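Local coordinates for protein 2,3-dimethylmalate lyase (Aspergillus niger, PDB 3FA4) that belongs to the phosphoenolpyruvate phosphomutase family, whose members adopt a TIM-barrel fold, and binds a magnesium ion, at residues S8-L13 with G152-V157; N70-S75 with S105-A110; T100-S105 with R148-S153. All coordinates share one frame; numbering follows the deposited sequence.

Contact 1: S8-L13 with G152-V157; sequences SLRRAL and GSDIVV
Arg10, Leu9 and Leu13 of helix 5-13 meet Asp154, Ile155 and Val156, where the chain enters strand 156-161, at the N-terminal end of the strands of a TIM barrel. Arg10 makes most of the contact. Its CB heads toward 152-157, and CG lies anti to the backbone N (chi1 -164°), with the chain bent further on at chi2 and chi3. CD is the first atom to touch, 3.7 Å from Asp154 O and also near Asp154 CB. NE stays apart from the Asp154 carboxylate, which turns instead to Thr7 with OD2. NH1 reaches two consecutive carbonyls, both at the guanidinium edge and close to its plane: it gives a weak bond to Ile155 O at 2.8 Å, with a bent N-H...O angle of 136°, while its separation from Asp154 O is too short to be taken at face value. NH2 turns to Asp185 in a salt bridge. The backbone carrying these carbonyls is shaped by an ST turn, Ser153 OG accepting from Ile155 N at 3.1 Å. Val156 then faces the helix, its CG2 3.5 Å from Arg10 NH1. Leu9 CD2 packs on Val156 CB at 4.2 Å, and Leu13 CD1 meets Val156 CG1 tip to tip at 3.8 Å.

Contact 2: N70-S75 with S105-A110; sequences NAEMIS and SRSGVA
Glu72 and Ser107 make the polar part of the contact, where their backbones come nearest, CA to CA 4.7 Å. Glu72 CG is anti to the backbone N (chi1 -173°) and the chain runs extended beyond it; OE2 lies 3.0 Å from Ser107 OG, whose single proton may instead go to Gln103 O. The same carboxylate carries salt bridges, from OE2 to Arg68 and from OE1 to Arg106 of the second subunit, so the helix pair also reaches the subunit interface. Ser75 turns its hydroxyl back on its own helix, donating to Ala71 O at 2.7 Å from above the carbonyl plane, while Ser75 N reaches that oxygen from the opposite face. The van der Waals contacts are close: Ser107 CB touches Glu72 CB at 3.5 Å, Ser75 OG rests 3.6 Å from Val109 CG2, and that methyl also meets Ala71 CB at 3.7 Å. Ser75 CB lies 3.7 Å from Gly108 O, where Gly108, at positive phi, ends helix 94-107 in a Schellman motif. Two neighbouring outer helices, 64-75 and 94-107, thus join at their C-terminal ends, with Ala71 and Val109 both packing inward on Ala85 of strand 83-86.

Contact 3: T100-S105 with R148-S153; sequences TTEQYS and RQRIGS
Ser105 OG is gripped by two partners: it accepts a hydrogen bond from Ser153 OG at 3.1 Å and donates one to Thr101 O, one turn earlier. Thr101 O takes Ser105 N as well, the two donors arriving from opposite faces of its carbonyl plane. Ile151 wedges in next to this pair of hydroxyls. Its CG1 sits between the backbone N and carbonyl carbon (chi1 60°), and its terminal CD1 lies 3.8 Å from Ser105 CB and as far from Glu102 CA. One turn back, the Thr101 and Arg148 side chains cross at a slant, Thr101 CG2 3.8 Å from Arg148 CB. The Arg148 chain runs extended from CG to NE and leads away from helix 94-107; NH1 donates 3.0 Å to Ser153 O on a lone pair, in the carbonyl plane, tying the chain beyond the helix end back to the last turn. Glu102 and Arg150 stop short of a salt bridge; a water donates to Glu102 OE2 at 2.5 Å and accepts only weakly from Arg150 NH1. Ser153 N closes on Arg148 O around Gly152, a Schellman motif at the C-terminal end of helix 134-151, which packs beside helix 94-107 as successive outer helices do in a TIM barrel.

The three contacts lie side by side, their centres 11 to 13 Å apart. Contacts 2 and 3 share helix 94-107 and Ser105, and contacts 1 and 3 share Gly152 and Ser153, where helix 134-151 passes into strand 156-161. Along the chain contact 1 encloses contact 2, while the segments of contacts 2 and 3 alternate. Contacts 2 and 3 join consecutive outer helices, 64-75 to 94-107 to 134-151; contact 1 sets the N-terminal helix 5-13 against the start of strand 156-161. The backbone bond Val156 N to Ala110 O, probable at 3.0 Å, connects contacts 1 and 2 just where strands 111-114 and 156-161 begin to pair. All three also touch the second subunit, so this end of the barrel borders the assembly interface.

Contact 1: S8-L13 with G152-V157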
loop_
_atom_site.group_PDB
_atom_site.type_symbol
_atom_site.label_atom_id
_atom_site.label_comp_id
_atom_site.label_asym_id
_atom_site.label_seq_id
_atom_site.Cartn_x
_atom_site.Cartn_y
_atom_site.Cartn_z
ATOM N N SER B 8 19.332 -20.742 -3.245
ATOM C CA SER B 8 20.371 -21.281 -2.370
ATOM C C SER B 8 19.707 -22.117 -1.219
ATOM O O SER B 8 20.208 -23.148 -0.840
ATOM C CB SER B 8 21.328 -20.168 -1.940
ATOM O OG SER B 8 20.679 -19.210 -1.149
ATOM N N LEU B 9 18.546 -21.702 -0.722
ATOM C CA LEU B 9 17.703 -22.552 0.171
ATOM C C LEU B 9 17.402 -23.905 -0.449
ATOM O O LEU B 9 17.631 -24.945 0.173
ATOM C CB LEU B 9 16.380 -21.879 0.572
ATOM C CG LEU B 9 15.632 -22.572 1.721
ATOM C CD1 LEU B 9 16.495 -22.751 2.987
ATOM C CD2 LEU B 9 14.256 -21.861 2.085
ATOM N N ARG B 10 16.909 -23.896 -1.678
ATOM C CA ARG B 10 16.560 -25.121 -2.409
ATOM C C ARG B 10 17.753 -26.043 -2.462
ATOM O O ARG B 10 17.652 -27.214 -2.220
ATOM C CB ARG B 10 16.125 -24.743 -3.838
ATOM C CG ARG B 10 15.420 -25.814 -4.524
ATOM C CD ARG B 10 14.386 -25.313 -5.523
ATOM N NE ARG B 10 13.228 -26.170 -5.463
ATOM C CZ ARG B 10 12.047 -25.778 -5.039
ATOM N NH1 ARG B 10 11.825 -24.581 -4.632
ATOM N NH2 ARG B 10 11.072 -26.594 -5.022
ATOM N N ARG B 11 18.899 -25.483 -2.817
ATOM C CA ARG B 11 20.134 -26.188 -2.992
ATOM C C ARG B 11 20.612 -26.758 -1.647
ATOM O O ARG B 11 21.131 -27.851 -1.616
ATOM C CB ARG B 11 21.177 -25.247 -3.620
ATOM C CG ARG B 11 22.565 -25.893 -3.742
ATOM C CD ARG B 11 23.568 -25.105 -4.611
ATOM N NE ARG B 11 24.955 -25.660 -4.487
ATOM C CZ ARG B 11 25.553 -26.504 -5.348
ATOM N NH1 ARG B 11 24.902 -26.925 -6.448
ATOM N NH2 ARG B 11 26.827 -26.921 -5.137
ATOM N N ALA B 12 20.419 -26.030 -0.542
ATOM C CA ALA B 12 20.824 -26.498 0.797
ATOM C C ALA B 12 19.920 -27.646 1.238
ATOM O O ALA B 12 20.366 -28.534 1.932
ATOM C CB ALA B 12 20.731 -25.348 1.789
ATOM N N LEU B 13 18.638 -27.607 0.832
ATOM C CA LEU B 13 17.641 -28.659 1.163
ATOM C C LEU B 13 17.889 -29.942 0.416
ATOM O O LEU B 13 17.545 -31.016 0.906
ATOM C CB LEU B 13 16.174 -28.217 0.881
ATOM C CG LEU B 13 15.549 -27.171 1.844
ATOM C CD1 LEU B 13 14.220 -26.820 1.463
ATOM C CD2 LEU B 13 15.505 -27.664 3.282
ATOM N N GLY B 152 9.178 -19.887 -13.507
ATOM C CA GLY B 152 10.540 -20.385 -13.401
ATOM C C GLY B 152 11.125 -20.103 -12.040
ATOM O O GLY B 152 12.316 -19.929 -11.875
ATOM N N SER B 153 10.275 -20.075 -11.028
ATOM C CA SER B 153 10.698 -19.672 -9.690
ATOM C C SER B 153 10.991 -20.852 -8.818
ATOM O O SER B 153 10.240 -21.834 -8.834
ATOM C CB SER B 153 9.623 -18.831 -9.066
ATOM O OG SER B 153 9.813 -18.791 -7.679
ATOM N N ASP B 154 12.100 -20.766 -8.093
ATOM C CA ASP B 154 12.604 -21.788 -7.169
ATOM C C ASP B 154 12.075 -21.572 -5.747
ATOM O O ASP B 154 12.537 -22.213 -4.825
ATOM C CB ASP B 154 14.105 -21.656 -7.012
ATOM C CG ASP B 154 14.900 -22.226 -8.182
ATOM O OD1 ASP B 154 14.353 -23.067 -8.905
ATOM O OD2 ASP B 154 16.098 -21.850 -8.340
ATOM N N ILE B 155 11.132 -20.654 -5.541
ATOM C CA ILE B 155 10.601 -20.481 -4.213
ATOM C C ILE B 155 10.239 -21.902 -3.692
ATOM O O ILE B 155 9.751 -22.718 -4.455
ATOM C CB ILE B 155 9.394 -19.430 -4.197
ATOM C CG1 ILE B 155 9.131 -18.930 -2.744
ATOM C CG2 ILE B 155 8.186 -20.014 -4.877
ATOM C CD1 ILE B 155 8.272 -17.743 -2.613
ATOM N N VAL B 156 10.534 -22.165 -2.410
ATOM C CA VAL B 156 10.318 -23.423 -1.682
ATOM C C VAL B 156 8.892 -23.473 -1.078
ATOM O O VAL B 156 8.535 -22.645 -0.292
ATOM C CB VAL B 156 11.510 -23.620 -0.626
ATOM C CG1 VAL B 156 11.240 -24.700 0.422
ATOM C CG2 VAL B 156 12.824 -23.943 -1.350
ATOM N N VAL B 157 8.069 -24.421 -1.506
ATOM C CA VAL B 157 6.718 -24.587 -0.989
ATOM C C VAL B 157 6.707 -25.480 0.250
ATOM O O VAL B 157 7.047 -26.662 0.198
ATOM C CB VAL B 157 5.715 -25.084 -2.080
ATOM C CG1 VAL B 157 4.337 -25.083 -1.534
ATOM C CG2 VAL B 157 5.729 -24.103 -3.268
#

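Contact 2: N70-S75 with S105-A110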
loop_
_atom_site.group_PDB
_atom_site.type_symbol
_atom_site.label_atom_id
_atom_site.label_comp_id
_atom_site.label_asym_id
_atom_site.label_seq_id
_atom_site.Cartn_x
_atom_site.Cartn_y
_atom_site.Cartn_z
ATOM N N ASN B 70 5.641 -6.963 3.922
ATOM C CA ASN B 70 6.507 -7.238 5.092
ATOM C C ASN B 70 7.553 -8.261 4.720
ATOM O O ASN B 70 8.704 -8.018 5.016
ATOM C CB ASN B 70 5.711 -7.576 6.375
ATOM C CG ASN B 70 6.487 -7.245 7.673
ATOM O OD1 ASN B 70 7.007 -6.179 7.834
ATOM N ND2 ASN B 70 6.519 -8.160 8.592
ATOM N N ALA B 71 7.184 -9.340 4.007
ATOM C CA ALA B 71 8.192 -10.349 3.538
ATOM C C ALA B 71 9.196 -9.811 2.544
ATOM O O ALA B 71 10.379 -10.154 2.647
ATOM C CB ALA B 71 7.504 -11.680 2.991
ATOM N N GLU B 72 8.757 -9.028 1.539
ATOM C CA GLU B 72 9.674 -8.361 0.664
ATOM C C GLU B 72 10.661 -7.432 1.341
ATOM O O GLU B 72 11.808 -7.328 0.902
ATOM C CB GLU B 72 8.960 -7.546 -0.371
ATOM C CG GLU B 72 9.944 -6.966 -1.404
ATOM C CD GLU B 72 9.282 -6.337 -2.627
ATOM O OE1 GLU B 72 9.969 -5.676 -3.417
ATOM O OE2 GLU B 72 8.065 -6.451 -2.748
ATOM N N MET B 73 10.205 -6.676 2.330
ATOM C CA MET B 73 11.089 -5.860 3.094
ATOM C C MET B 73 12.121 -6.693 3.880
ATOM O O MET B 73 13.328 -6.360 3.862
ATOM C CB MET B 73 10.273 -4.974 4.019
ATOM C CG MET B 73 11.095 -3.933 4.741
ATOM S SD MET B 73 11.668 -4.509 6.352
ATOM C CE MET B 73 10.104 -5.092 7.131
ATOM N N ILE B 74 11.686 -7.759 4.561
ATOM C CA ILE B 74 12.648 -8.606 5.329
ATOM C C ILE B 74 13.621 -9.381 4.424
ATOM O O ILE B 74 14.799 -9.450 4.700
ATOM C CB ILE B 74 11.854 -9.528 6.345
ATOM C CG1 ILE B 74 11.051 -8.624 7.330
ATOM C CG2 ILE B 74 12.782 -10.500 7.072
ATOM C CD1 ILE B 74 9.853 -9.320 8.168
ATOM N N SER B 75 13.137 -9.951 3.320
ATOM C CA SER B 75 13.982 -10.568 2.337
ATOM C C SER B 75 15.060 -9.670 1.757
ATOM O O SER B 75 16.091 -10.167 1.333
ATOM C CB SER B 75 13.148 -11.074 1.171
ATOM O OG SER B 75 12.127 -11.960 1.596
ATOM N N SER B 105 7.603 -14.639 -4.857
ATOM C CA SER B 105 8.774 -14.926 -5.665
ATOM C C SER B 105 9.489 -13.678 -6.150
ATOM O O SER B 105 10.672 -13.536 -5.876
ATOM C CB SER B 105 8.381 -15.787 -6.855
ATOM O OG SER B 105 7.714 -16.915 -6.333
ATOM N N ARG B 106 8.783 -12.798 -6.892
ATOM C CA ARG B 106 9.304 -11.457 -7.293
ATOM C C ARG B 106 9.917 -10.642 -6.167
ATOM O O ARG B 106 10.862 -9.944 -6.388
ATOM C CB ARG B 106 8.213 -10.613 -7.988
ATOM C CG ARG B 106 7.820 -11.173 -9.318
ATOM C CD ARG B 106 7.030 -10.159 -10.193
ATOM N NE ARG B 106 5.858 -9.603 -9.516
ATOM C CZ ARG B 106 4.648 -10.116 -9.662
ATOM N NH1 ARG B 106 4.488 -11.192 -10.448
ATOM N NH2 ARG B 106 3.597 -9.555 -9.053
ATOM N N SER B 107 9.332 -10.691 -4.966
ATOM C CA SER B 107 9.856 -10.081 -3.734
ATOM C C SER B 107 11.145 -10.661 -3.151
ATOM O O SER B 107 11.783 -10.044 -2.349
ATOM C CB SER B 107 8.834 -10.210 -2.653
ATOM O OG SER B 107 7.687 -9.443 -2.947
ATOM N N GLY B 108 11.493 -11.860 -3.520
ATOM C CA GLY B 108 12.759 -12.447 -3.118
ATOM C C GLY B 108 12.613 -13.336 -1.920
ATOM O O GLY B 108 13.631 -13.732 -1.316
ATOM N N VAL B 109 11.364 -13.717 -1.614
ATOM C CA VAL B 109 11.092 -14.677 -0.514
ATOM C C VAL B 109 11.680 -16.035 -0.857
ATOM O O VAL B 109 11.509 -16.426 -1.975
ATOM C CB VAL B 109 9.622 -14.767 -0.206
ATOM C CG1 VAL B 109 9.415 -15.696 0.987
ATOM C CG2 VAL B 109 9.127 -13.365 0.133
ATOM N N ALA B 110 12.426 -16.698 0.053
ATOM C CA ALA B 110 12.962 -18.040 -0.217
ATOM C C ALA B 110 11.984 -19.259 -0.066
ATOM O O ALA B 110 12.142 -20.259 -0.753
ATOM C CB ALA B 110 14.260 -18.277 0.549
#

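Contact 3: T100-S105 with R148-S153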
loop_
_atom_site.group_PDB
_atom_site.type_symbol
_atom_site.label_atom_id
_atom_site.label_comp_id
_atom_site.label_asym_id
_atom_site.label_seq_id
_atom_site.Cartn_x
_atom_site.Cartn_y
_atom_site.Cartn_z
ATOM N N THR B 100 -0.193 -15.009 -4.873
ATOM C CA THR B 100 0.662 -14.934 -3.670
ATOM C C THR B 100 2.057 -15.520 -4.005
ATOM O O THR B 100 3.076 -15.006 -3.610
ATOM C CB THR B 100 0.072 -15.838 -2.565
ATOM O OG1 THR B 100 -1.233 -15.426 -2.226
ATOM C CG2 THR B 100 1.002 -15.934 -1.277
ATOM N N THR B 101 2.046 -16.621 -4.736
ATOM C CA THR B 101 3.279 -17.380 -5.083
ATOM C C THR B 101 4.175 -16.491 -5.954
ATOM O O THR B 101 5.326 -16.386 -5.674
ATOM C CB THR B 101 2.917 -18.716 -5.753
ATOM O OG1 THR B 101 2.087 -19.494 -4.860
ATOM C CG2 THR B 101 4.156 -19.557 -6.139
ATOM N N GLU B 102 3.580 -15.842 -6.971
ATOM C CA GLU B 102 4.251 -14.978 -7.939
ATOM C C GLU B 102 4.854 -13.688 -7.296
ATOM O O GLU B 102 6.022 -13.329 -7.580
ATOM C CB GLU B 102 3.266 -14.602 -9.078
ATOM C CG GLU B 102 2.873 -15.729 -9.939
ATOM C CD GLU B 102 1.487 -15.576 -10.576
ATOM O OE1 GLU B 102 0.785 -14.525 -10.421
ATOM O OE2 GLU B 102 1.088 -16.543 -11.263
ATOM N N GLN B 103 4.023 -12.992 -6.510
ATOM C CA GLN B 103 4.394 -11.856 -5.692
ATOM C C GLN B 103 5.461 -12.140 -4.618
ATOM O O GLN B 103 6.414 -11.395 -4.504
ATOM C CB GLN B 103 3.145 -11.283 -5.039
ATOM C CG GLN B 103 2.265 -10.603 -6.012
ATOM C CD GLN B 103 1.188 -9.848 -5.373
ATOM O OE1 GLN B 103 1.364 -9.385 -4.252
ATOM N NE2 GLN B 103 0.060 -9.654 -6.080
ATOM N N TYR B 104 5.312 -13.183 -3.819
ATOM C CA TYR B 104 6.417 -13.657 -2.952
ATOM C C TYR B 104 7.699 -13.967 -3.720
ATOM O O TYR B 104 8.778 -13.612 -3.280
ATOM C CB TYR B 104 5.995 -14.911 -2.163
ATOM C CG TYR B 104 5.273 -14.657 -0.820
ATOM C CD1 TYR B 104 4.325 -13.671 -0.694
ATOM C CD2 TYR B 104 5.548 -15.465 0.320
ATOM C CE1 TYR B 104 3.648 -13.468 0.533
ATOM C CE2 TYR B 104 4.891 -15.264 1.542
ATOM C CZ TYR B 104 3.953 -14.259 1.615
ATOM O OH TYR B 104 3.322 -14.046 2.777
ATOM N N SER B 105 7.603 -14.639 -4.857
ATOM C CA SER B 105 8.774 -14.926 -5.665
ATOM C C SER B 105 9.489 -13.678 -6.150
ATOM O O SER B 105 10.672 -13.536 -5.876
ATOM C CB SER B 105 8.381 -15.787 -6.855
ATOM O OG SER B 105 7.714 -16.915 -6.333
ATOM N N ARG B 148 4.671 -21.259 -9.441
ATOM C CA ARG B 148 6.105 -20.988 -9.420
ATOM C C ARG B 148 6.740 -21.659 -10.594
ATOM O O ARG B 148 7.671 -21.153 -11.167
ATOM C CB ARG B 148 6.754 -21.452 -8.106
ATOM C CG ARG B 148 7.090 -22.932 -8.080
ATOM C CD ARG B 148 7.730 -23.381 -6.735
ATOM N NE ARG B 148 8.001 -24.818 -6.734
ATOM C CZ ARG B 148 9.068 -25.395 -7.296
ATOM N NH1 ARG B 148 9.986 -24.664 -7.900
ATOM N NH2 ARG B 148 9.224 -26.707 -7.237
ATOM N N GLN B 149 6.232 -22.819 -10.960
ATOM C CA GLN B 149 6.584 -23.478 -12.240
ATOM C C GLN B 149 6.358 -22.617 -13.526
ATOM O O GLN B 149 7.174 -22.589 -14.444
ATOM C CB GLN B 149 5.839 -24.831 -12.350
ATOM C CG GLN B 149 6.643 -26.028 -11.683
ATOM C CD GLN B 149 5.881 -27.390 -11.502
ATOM O OE1 GLN B 149 4.706 -27.577 -11.890
ATOM N NE2 GLN B 149 6.570 -28.326 -10.888
ATOM N N ARG B 150 5.240 -21.925 -13.618
ATOM C CA ARG B 150 4.981 -21.021 -14.720
ATOM C C ARG B 150 6.036 -19.949 -14.866
ATOM O O ARG B 150 6.440 -19.618 -15.946
ATOM C CB ARG B 150 3.644 -20.345 -14.530
ATOM C CG ARG B 150 2.512 -20.898 -15.297
ATOM C CD ARG B 150 1.228 -20.279 -14.854
ATOM N NE ARG B 150 0.288 -21.281 -14.419
ATOM C CZ ARG B 150 -0.485 -21.206 -13.362
ATOM N NH1 ARG B 150 -0.490 -20.158 -12.585
ATOM N NH2 ARG B 150 -1.292 -22.201 -13.116
ATOM N N ILE B 151 6.461 -19.389 -13.753
ATOM C CA ILE B 151 7.397 -18.231 -13.766
ATOM C C ILE B 151 8.863 -18.581 -13.524
ATOM O O ILE B 151 9.695 -17.671 -13.466
ATOM C CB ILE B 151 6.921 -17.064 -12.860
ATOM C CG1 ILE B 151 6.806 -17.536 -11.395
ATOM C CG2 ILE B 151 5.621 -16.468 -13.456
ATOM C CD1 ILE B 151 6.839 -16.519 -10.295
ATOM N N GLY B 152 9.178 -19.887 -13.507
ATOM C CA GLY B 152 10.540 -20.385 -13.401
ATOM C C GLY B 152 11.125 -20.103 -12.040
ATOM O O GLY B 152 12.316 -19.929 -11.875
ATOM N N SER B 153 10.275 -20.075 -11.028
ATOM C CA SER B 153 10.698 -19.672 -9.690
ATOM C C SER B 153 10.991 -20.852 -8.818
ATOM O O SER B 153 10.240 -21.834 -8.834
ATOM C CB SER B 153 9.623 -18.831 -9.066
ATOM O OG SER B 153 9.813 -18.791 -7.679
HETATM O O HOH W 1 2.394 -18.283 -12.486
#